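Local structure of gamma-glutamyltransferase 1 Threonine peptidase. MEROPS family T03 (Pseudomonas nitroreducens, 7D9E) at residues B[121-126]-B[162-167]; B[117-122]-B[180-185]; B[113-118]-B[167-172]. The protein catalyses the transfer of gamma-glutamyl groups from glutathione and related donors to amino acids and peptides, and also hydrolyses glutathione to cysteinylglycine and glutamate. One frame throughout, in Å; residues are numbered along the deposited sequence.

Contact 1 of 3, residues B[121-126]-B[162-167]; sequences AQRVHH and WNMGDI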
loop_
_atom_site.group_PDB
_atom_site.type_symbol
_atom_site.label_atom_id
_atom_site.label_comp_id
_atom_site.label_asym_id
_atom_site.label_seq_id
_atom_site.Cartn_x
_atom_site.Cartn_y
_atom_site.Cartn_z
ATOM N N ALA B 121 -5.400 -7.434 -17.002
ATOM C CA ALA B 121 -4.240 -7.719 -17.826
ATOM C C ALA B 121 -3.061 -8.216 -16.999
ATOM O O ALA B 121 -2.830 -7.775 -15.863
ATOM C CB ALA B 121 -3.843 -6.475 -18.615
ATOM N N GLN B 122 -2.275 -9.105 -17.614
ATOM C CA GLN B 122 -0.994 -9.505 -17.053
ATOM C C GLN B 122 -0.179 -8.291 -16.627
ATOM O O GLN B 122 -0.110 -7.291 -17.347
ATOM C CB GLN B 122 -0.205 -10.274 -18.115
ATOM C CG GLN B 122 1.163 -10.750 -17.681
ATOM C CD GLN B 122 1.835 -11.527 -18.795
ATOM O OE1 GLN B 122 2.132 -12.732 -18.676
ATOM N NE2 GLN B 122 2.032 -10.857 -19.903
ATOM N N ARG B 123 0.436 -8.388 -15.446
ATOM C CA ARG B 123 1.400 -7.405 -14.973
ATOM C C ARG B 123 2.684 -8.128 -14.604
ATOM O O ARG B 123 2.658 -9.276 -14.146
ATOM C CB ARG B 123 0.897 -6.611 -13.759
ATOM C CG ARG B 123 -0.288 -5.726 -14.106
ATOM C CD ARG B 123 -0.645 -4.779 -13.007
ATOM N NE ARG B 123 -1.121 -5.418 -11.790
ATOM C CZ ARG B 123 -2.397 -5.674 -11.506
ATOM N NH1 ARG B 123 -3.349 -5.394 -12.390
ATOM N NH2 ARG B 123 -2.717 -6.243 -10.364
ATOM N N VAL B 124 3.817 -7.453 -14.825
ATOM C CA VAL B 124 5.125 -7.999 -14.469
ATOM C C VAL B 124 5.913 -6.902 -13.772
ATOM O O VAL B 124 5.503 -5.743 -13.743
ATOM C CB VAL B 124 5.901 -8.552 -15.689
ATOM C CG1 VAL B 124 5.109 -9.696 -16.332
ATOM C CG2 VAL B 124 6.215 -7.458 -16.666
ATOM N N HIS B 125 7.082 -7.258 -13.242
ATOM C CA HIS B 125 7.820 -6.312 -12.419
ATOM C C HIS B 125 9.321 -6.538 -12.521
ATOM O O HIS B 125 9.793 -7.678 -12.481
ATOM C CB HIS B 125 7.380 -6.495 -10.964
ATOM C CG HIS B 125 8.110 -5.639 -9.986
ATOM N ND1 HIS B 125 7.897 -4.279 -9.883
ATOM C CD2 HIS B 125 9.065 -5.947 -9.078
ATOM C CE1 HIS B 125 8.678 -3.791 -8.929
ATOM N NE2 HIS B 125 9.401 -4.780 -8.431
ATOM N N HIS B 126 10.065 -5.437 -12.622
ATOM C CA HIS B 126 11.510 -5.436 -12.533
ATOM C C HIS B 126 11.922 -4.309 -11.594
ATOM O O HIS B 126 11.256 -3.278 -11.526
ATOM C CB HIS B 126 12.137 -5.216 -13.919
ATOM C CG HIS B 126 13.626 -5.128 -13.893
ATOM N ND1 HIS B 126 14.422 -6.192 -13.517
ATOM C CD2 HIS B 126 14.465 -4.109 -14.184
ATOM C CE1 HIS B 126 15.692 -5.820 -13.567
ATOM N NE2 HIS B 126 15.744 -4.563 -13.973
ATOM N N TRP B 162 3.103 -15.075 -5.356
ATOM C CA TRP B 162 1.968 -14.315 -4.845
ATOM C C TRP B 162 1.499 -13.401 -5.964
ATOM O O TRP B 162 2.290 -12.957 -6.794
ATOM C CB TRP B 162 2.313 -13.578 -3.539
ATOM C CG TRP B 162 3.613 -12.787 -3.541
ATOM C CD1 TRP B 162 4.864 -13.300 -3.307
ATOM C CD2 TRP B 162 3.786 -11.365 -3.665
ATOM N NE1 TRP B 162 5.804 -12.298 -3.339
ATOM C CE2 TRP B 162 5.171 -11.101 -3.551
ATOM C CE3 TRP B 162 2.913 -10.296 -3.877
ATOM C CZ2 TRP B 162 5.700 -9.816 -3.646
ATOM C CZ3 TRP B 162 3.445 -9.016 -3.978
ATOM C CH2 TRP B 162 4.826 -8.790 -3.852
ATOM N N ASN B 163 0.194 -13.180 -6.019
ATOM C CA ASN B 163 -0.359 -12.417 -7.126
ATOM C C ASN B 163 0.226 -11.011 -7.135
ATOM O O ASN B 163 0.576 -10.432 -6.102
ATOM C CB ASN B 163 -1.884 -12.471 -7.105
ATOM C CG ASN B 163 -2.420 -13.801 -7.620
ATOM O OD1 ASN B 163 -1.655 -14.652 -8.168
ATOM N ND2 ASN B 163 -3.706 -14.029 -7.423
ATOM N N MET B 164 0.322 -10.465 -8.339
ATOM C CA MET B 164 0.989 -9.196 -8.600
ATOM C C MET B 164 0.004 -8.053 -8.369
ATOM O O MET B 164 -0.448 -7.373 -9.296
ATOM C CB MET B 164 1.515 -9.205 -10.031
ATOM C CG MET B 164 2.287 -7.977 -10.459
ATOM S SD MET B 164 3.949 -7.995 -9.783
ATOM C CE MET B 164 4.674 -9.408 -10.618
ATOM N N GLY B 165 -0.333 -7.845 -7.091
ATOM C CA GLY B 165 -1.264 -6.798 -6.730
ATOM C C GLY B 165 -2.702 -7.262 -6.673
ATOM O O GLY B 165 -3.041 -8.439 -6.840
ATOM N N ASP B 166 -3.570 -6.283 -6.399
ATOM C CA ASP B 166 -5.003 -6.454 -6.164
ATOM C C ASP B 166 -5.614 -5.062 -6.352
ATOM O O ASP B 166 -6.015 -4.386 -5.394
ATOM C CB ASP B 166 -5.286 -7.100 -4.820
ATOM C CG ASP B 166 -6.746 -7.476 -4.645
ATOM O OD1 ASP B 166 -7.495 -7.526 -5.640
ATOM O OD2 ASP B 166 -7.127 -7.794 -3.505
ATOM N N ILE B 167 -5.651 -4.618 -7.594
ATOM C CA ILE B 167 -6.110 -3.264 -7.890
ATOM C C ILE B 167 -7.597 -3.169 -7.580
ATOM O O ILE B 167 -8.401 -4.031 -7.980
ATOM C CB ILE B 167 -5.830 -2.968 -9.369
ATOM C CG1 ILE B 167 -4.322 -2.791 -9.649
ATOM C CG2 ILE B 167 -6.568 -1.680 -9.783
ATOM C CD1 ILE B 167 -3.783 -1.391 -9.403
#

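Contact 2 of 3, residues B[117-122]-B[180-185]; sequences KAVAAQ and ASDPRG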
loop_
_atom_site.group_PDB
_atom_site.type_symbol
_atom_site.label_atom_id
_atom_site.label_comp_id
_atom_site.label_asym_id
_atom_site.label_seq_id
_atom_site.Cartn_x
_atom_site.Cartn_y
_atom_site.Cartn_z
ATOM N N LYS B 117 -10.542 -4.801 -18.374
ATOM C CA LYS B 117 -9.420 -5.410 -19.075
ATOM C C LYS B 117 -8.104 -4.818 -18.613
ATOM O O LYS B 117 -7.107 -5.534 -18.504
ATOM C CB LYS B 117 -9.574 -5.218 -20.584
ATOM C CG LYS B 117 -10.831 -5.849 -21.144
ATOM C CD LYS B 117 -10.630 -7.328 -21.365
ATOM C CE LYS B 117 -11.874 -7.957 -21.986
ATOM N NZ LYS B 117 -11.990 -9.413 -21.738
ATOM N N ALA B 118 -8.087 -3.512 -18.340
ATOM C CA ALA B 118 -6.875 -2.859 -17.872
ATOM C C ALA B 118 -6.415 -3.428 -16.536
ATOM O O ALA B 118 -5.218 -3.519 -16.282
ATOM C CB ALA B 118 -7.132 -1.357 -17.715
ATOM N N VAL B 119 -7.353 -3.805 -15.676
ATOM C CA VAL B 119 -7.020 -4.385 -14.382
ATOM C C VAL B 119 -6.722 -5.876 -14.498
ATOM O O VAL B 119 -5.857 -6.398 -13.780
ATOM C CB VAL B 119 -8.174 -4.092 -13.411
ATOM C CG1 VAL B 119 -8.032 -4.877 -12.132
ATOM C CG2 VAL B 119 -8.224 -2.608 -13.066
ATOM N N ALA B 120 -7.433 -6.591 -15.360
ATOM C CA ALA B 120 -7.217 -8.023 -15.471
ATOM C C ALA B 120 -5.938 -8.363 -16.219
ATOM O O ALA B 120 -5.455 -9.487 -16.093
ATOM C CB ALA B 120 -8.382 -8.695 -16.191
ATOM N N ALA B 121 -5.400 -7.434 -17.002
ATOM C CA ALA B 121 -4.240 -7.719 -17.826
ATOM C C ALA B 121 -3.061 -8.216 -16.999
ATOM O O ALA B 121 -2.830 -7.775 -15.863
ATOM C CB ALA B 121 -3.843 -6.475 -18.615
ATOM N N GLN B 122 -2.275 -9.105 -17.614
ATOM C CA GLN B 122 -0.994 -9.505 -17.053
ATOM C C GLN B 122 -0.179 -8.291 -16.627
ATOM O O GLN B 122 -0.110 -7.291 -17.347
ATOM C CB GLN B 122 -0.205 -10.274 -18.115
ATOM C CG GLN B 122 1.163 -10.750 -17.681
ATOM C CD GLN B 122 1.835 -11.527 -18.795
ATOM O OE1 GLN B 122 2.132 -12.732 -18.676
ATOM N NE2 GLN B 122 2.032 -10.857 -19.903
ATOM N N ALA B 180 -13.915 -1.648 -10.861
ATOM C CA ALA B 180 -13.200 -2.859 -11.229
ATOM C C ALA B 180 -12.461 -3.359 -9.997
ATOM O O ALA B 180 -11.725 -2.599 -9.347
ATOM C CB ALA B 180 -12.195 -2.611 -12.358
ATOM N N SER B 181 -12.655 -4.647 -9.710
ATOM C CA SER B 181 -11.951 -5.383 -8.669
ATOM C C SER B 181 -11.075 -6.435 -9.336
ATOM O O SER B 181 -11.537 -7.209 -10.184
ATOM C CB SER B 181 -12.941 -6.060 -7.724
ATOM O OG SER B 181 -13.761 -5.080 -7.102
ATOM N N ASP B 182 -9.819 -6.462 -8.939
ATOM C CA ASP B 182 -8.847 -7.331 -9.588
ATOM C C ASP B 182 -9.263 -8.790 -9.492
ATOM O O ASP B 182 -9.563 -9.273 -8.397
ATOM C CB ASP B 182 -7.524 -7.130 -8.844
ATOM C CG ASP B 182 -6.306 -7.455 -9.688
ATOM O OD1 ASP B 182 -6.301 -8.530 -10.338
ATOM O OD2 ASP B 182 -5.344 -6.666 -9.666
ATOM N N PRO B 183 -9.284 -9.522 -10.604
ATOM C CA PRO B 183 -9.544 -10.960 -10.526
ATOM C C PRO B 183 -8.478 -11.734 -9.776
ATOM O O PRO B 183 -8.697 -12.926 -9.501
ATOM C CB PRO B 183 -9.645 -11.396 -11.994
ATOM C CG PRO B 183 -9.065 -10.293 -12.785
ATOM C CD PRO B 183 -8.993 -9.052 -11.967
ATOM N N ARG B 184 -7.349 -11.100 -9.425
ATOM C CA ARG B 184 -6.356 -11.762 -8.592
ATOM C C ARG B 184 -6.837 -11.954 -7.164
ATOM O O ARG B 184 -6.275 -12.782 -6.433
ATOM C CB ARG B 184 -5.089 -10.913 -8.560
ATOM C CG ARG B 184 -4.260 -11.014 -9.862
ATOM C CD ARG B 184 -3.218 -9.940 -9.909
ATOM N NE ARG B 184 -2.533 -9.849 -11.179
ATOM C CZ ARG B 184 -3.007 -9.232 -12.264
ATOM N NH1 ARG B 184 -4.210 -8.657 -12.264
ATOM N NH2 ARG B 184 -2.290 -9.147 -13.382
ATOM N N GLY B 185 -7.833 -11.190 -6.739
ATOM C CA GLY B 185 -8.308 -11.248 -5.371
ATOM C C GLY B 185 -9.795 -11.471 -5.275
ATOM O O GLY B 185 -10.430 -11.906 -6.233
#

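Contact 3 of 3, residues B[113-118]-B[167-172]; sequences LPLEKA and IQAIRV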
loop_
_atom_site.group_PDB
_atom_site.type_symbol
_atom_site.label_atom_id
_atom_site.label_comp_id
_atom_site.label_asym_id
_atom_site.label_seq_id
_atom_site.Cartn_x
_atom_site.Cartn_y
_atom_site.Cartn_z
ATOM N N LEU B 113 -7.829 0.652 -22.918
ATOM C CA LEU B 113 -8.575 -0.550 -22.591
ATOM C C LEU B 113 -9.737 -0.229 -21.656
ATOM O O LEU B 113 -9.644 0.686 -20.825
ATOM C CB LEU B 113 -7.684 -1.584 -21.920
ATOM C CG LEU B 113 -6.597 -2.217 -22.788
ATOM C CD1 LEU B 113 -5.779 -3.185 -21.953
ATOM C CD2 LEU B 113 -7.214 -2.925 -23.985
ATOM N N PRO B 114 -10.829 -0.982 -21.766
ATOM C CA PRO B 114 -11.871 -0.912 -20.739
ATOM C C PRO B 114 -11.236 -1.204 -19.393
ATOM O O PRO B 114 -10.289 -1.989 -19.296
ATOM C CB PRO B 114 -12.846 -2.024 -21.136
ATOM C CG PRO B 114 -12.570 -2.289 -22.602
ATOM C CD PRO B 114 -11.090 -2.053 -22.744
ATOM N N LEU B 115 -11.769 -0.557 -18.355
ATOM C CA LEU B 115 -11.192 -0.674 -17.023
ATOM C C LEU B 115 -11.020 -2.130 -16.604
ATOM O O LEU B 115 -9.991 -2.495 -16.021
ATOM C CB LEU B 115 -12.055 0.061 -15.999
ATOM C CG LEU B 115 -11.455 0.185 -14.592
ATOM C CD1 LEU B 115 -10.168 0.951 -14.571
ATOM C CD2 LEU B 115 -12.469 0.815 -13.659
ATOM N N GLU B 116 -12.024 -2.967 -16.870
ATOM C CA GLU B 116 -11.940 -4.356 -16.425
ATOM C C GLU B 116 -10.772 -5.073 -17.092
ATOM O O GLU B 116 -10.067 -5.860 -16.450
ATOM C CB GLU B 116 -13.257 -5.091 -16.676
ATOM N N LYS B 117 -10.542 -4.801 -18.374
ATOM C CA LYS B 117 -9.420 -5.410 -19.075
ATOM C C LYS B 117 -8.104 -4.818 -18.613
ATOM O O LYS B 117 -7.107 -5.534 -18.504
ATOM C CB LYS B 117 -9.574 -5.218 -20.584
ATOM C CG LYS B 117 -10.831 -5.849 -21.144
ATOM C CD LYS B 117 -10.630 -7.328 -21.365
ATOM C CE LYS B 117 -11.874 -7.957 -21.986
ATOM N NZ LYS B 117 -11.990 -9.413 -21.738
ATOM N N ALA B 118 -8.087 -3.512 -18.340
ATOM C CA ALA B 118 -6.875 -2.859 -17.872
ATOM C C ALA B 118 -6.415 -3.428 -16.536
ATOM O O ALA B 118 -5.218 -3.519 -16.282
ATOM C CB ALA B 118 -7.132 -1.357 -17.715
ATOM N N ILE B 167 -5.651 -4.618 -7.594
ATOM C CA ILE B 167 -6.110 -3.264 -7.890
ATOM C C ILE B 167 -7.597 -3.169 -7.580
ATOM O O ILE B 167 -8.401 -4.031 -7.980
ATOM C CB ILE B 167 -5.830 -2.968 -9.369
ATOM C CG1 ILE B 167 -4.322 -2.791 -9.649
ATOM C CG2 ILE B 167 -6.568 -1.680 -9.783
ATOM C CD1 ILE B 167 -3.783 -1.391 -9.403
ATOM N N GLN B 168 -7.987 -2.077 -6.926
ATOM C CA GLN B 168 -9.386 -1.746 -6.702
ATOM C C GLN B 168 -9.566 -0.352 -7.275
ATOM O O GLN B 168 -8.939 0.595 -6.795
ATOM C CB GLN B 168 -9.748 -1.773 -5.223
ATOM C CG GLN B 168 -9.475 -3.099 -4.550
ATOM C CD GLN B 168 -10.262 -4.225 -5.148
ATOM O OE1 GLN B 168 -11.384 -4.028 -5.625
ATOM N NE2 GLN B 168 -9.710 -5.415 -5.071
ATOM N N ALA B 169 -10.392 -0.226 -8.313
ATOM C CA ALA B 169 -10.449 0.992 -9.093
ATOM C C ALA B 169 -11.882 1.438 -9.371
ATOM O O ALA B 169 -12.810 0.628 -9.474
ATOM C CB ALA B 169 -9.731 0.815 -10.455
ATOM N N ILE B 170 -12.047 2.754 -9.497
ATOM C CA ILE B 170 -13.307 3.363 -9.925
ATOM C C ILE B 170 -12.977 4.333 -11.048
ATOM O O ILE B 170 -12.042 5.125 -10.929
ATOM C CB ILE B 170 -13.974 4.144 -8.769
ATOM C CG1 ILE B 170 -14.282 3.198 -7.615
ATOM C CG2 ILE B 170 -15.214 4.886 -9.272
ATOM C CD1 ILE B 170 -14.719 3.935 -6.350
ATOM N N ARG B 171 -13.726 4.274 -12.135
ATOM C CA ARG B 171 -13.574 5.203 -13.241
ATOM C C ARG B 171 -14.848 6.020 -13.359
ATOM O O ARG B 171 -15.957 5.499 -13.184
ATOM C CB ARG B 171 -13.336 4.448 -14.570
ATOM C CG ARG B 171 -13.018 5.325 -15.782
ATOM C CD ARG B 171 -12.785 4.418 -17.005
ATOM N NE ARG B 171 -12.200 5.099 -18.150
ATOM C CZ ARG B 171 -11.585 4.475 -19.155
ATOM N NH1 ARG B 171 -11.469 3.152 -19.155
ATOM N NH2 ARG B 171 -11.079 5.174 -20.159
ATOM N N VAL B 172 -14.680 7.301 -13.657
ATOM C CA VAL B 172 -15.780 8.235 -13.826
ATOM C C VAL B 172 -15.730 8.740 -15.257
ATOM O O VAL B 172 -14.681 9.211 -15.712
ATOM C CB VAL B 172 -15.666 9.407 -12.834
ATOM C CG1 VAL B 172 -16.844 10.345 -13.008
ATOM C CG2 VAL B 172 -15.574 8.896 -11.408
HETATM O O HOH W 1 -9.408 3.421 -21.304
#

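Contact 1 of 3, residues B[121-126]-B[162-167]
The extended segment 121-126 passes the irregular loop 162-167, with Arg123 nearest Met164 (CA atoms 6.6 Å apart), and Met164 sits at the centre of an inverse gamma turn. The turn presents the carbonyl of Met164 to the guanidinium of Arg123. Arg123 NH2 donates to Met164 O at 2.8 Å, close to both the carbonyl plane and the guanidinium plane, while NE of the same group adds a weak bond to that oxygen. The Arg123 chain bends at chi3 (-65°), which swings the flat group across the turn. Over one of its faces lies Ile167 CG1, 3.9 Å from Arg123 NH2 and displaced toward the rim. NH2 also forms a salt bridge with Asp182, so a backbone oxygen and a carboxylate together would limit its rotation. Met164 fills the other half of the contact: with CG anti to the backbone N (chi1 -178°) and further bends at chi2 and chi3, its CG rests 3.8 Å from Arg123 CB and its SD 3.9 Å from His125 CB. The His125 imidazole itself is held by Thr99 through ND1. At Gly165 a side chain would clash with the preceding carbonyl. Such a buried arginine clasping a loop carbonyl is consistent with a second-shell position behind the glutamate pocket of this Ntn hydrolase, Asp166 touching Pro92 and Gly165 lying near Gly93.

Contact 2 of 3, residues B[117-122]-B[180-185]
From CB outward, the side chain of Arg184 reads as a bridge from a beta turn to the end of a helix. Its CG stands anti to the carbonyl carbon (chi1 -76°), and the chain then runs extended, CD packing against Gly165 O, as far as NE, which pairs with Asp137. At the tip, Arg184 NH1 gives one bond to Val119 O at 3.2 Å and forms a salt bridge with Asp182 OD1 at 2.8 Å, OD1 receiving it on its syn lone pair. Arg184 NH2 reaches Ala121 O at 2.9 Å, nearly straight at 163°, though above that carbonyl's plane. Asp182 OD1 also accepts from the backbone N of Arg184, closing an Asx turn. Beside this polar cluster Val119 CG1 presses on Asp182 CA at 3.6 Å, CG2 of the same valine meets the methyl of Ala180, and Ala120 CB touches Pro183 CG at 3.8 Å. An alanine at Arg184 lacks the guanidinium, so Val119 O, Ala121 O and Asp182 OD1 lose these side-chain donors, and the turn would probably loosen from the helix. Thus an arginine from an Asx-stabilised type I turn after strand 176-181 binds carbonyls at and just past the C-terminal end of helix 115-120.

Contact 3 of 3, residues B[113-118]-B[167-172]
Leu115, in the first turn of helix 115-120, supplies the tight half of this contact. With CG anti to the backbone N (chi1 -172°), its two methyls lie along one face of the strand: CD1 lies 4.1 Å from Ala169 CB, and CD2 lies 3.8 Å from Arg171 CB. The neighbouring strands complete the hydrophobic seat, since Leu115 also touches Leu87 and Ala180. Alternate residues of the strand, Ala169 and Arg171, direct their CB atoms to the helix, whereas Ile170 turns to the other side and packs on Ala31 of the partner chain.

The looser half is polar and carries water. The Arg171 chain is extended from CG to NE and slides past Leu115 in the opposite direction, bringing its guanidinium edge to the start of the helix. There Arg171 NH1 makes a weak bond to Leu113 O, at 3.5 Å. A water bridges the same two residues: Arg171 NH2 donates to it at 2.7 Å, and it donates in turn to Leu113 O at 2.8 Å. Pro114 occupies the N-cap position beside this bridge. A helix packed through residues such as Leu115 on a face of an antiparallel sheet, its N-terminal approach tied by an arginine, is the kind of helix-on-sheet layer seen in the alpha-beta-beta-alpha sandwich of Ntn hydrolases.

In the fold
Read from the N terminus, the chain enters helix 115-120 through 113-118, runs on through 117-122 and leaves in the extended segment 121-126; these overlapping pieces are the first sides of contacts 3, 2 and 1. The chain then makes its excursion through strand 133-136, helix 144-153 and strand 156-159. Contact 1 closes the shortest loop at 162-167, contact 3 a wider one at 167-172, and contact 1 lies within it. Contact 2 returns last, at 180-185; it starts from the same stretch as contact 3 and closes beyond it, while contact 1, sharing Ala121 and Gln122 with it, closes earlier. Asp182 joins contacts 1 and 2, and adjacent strands 168-173 and 176-181 join contacts 2 and 3.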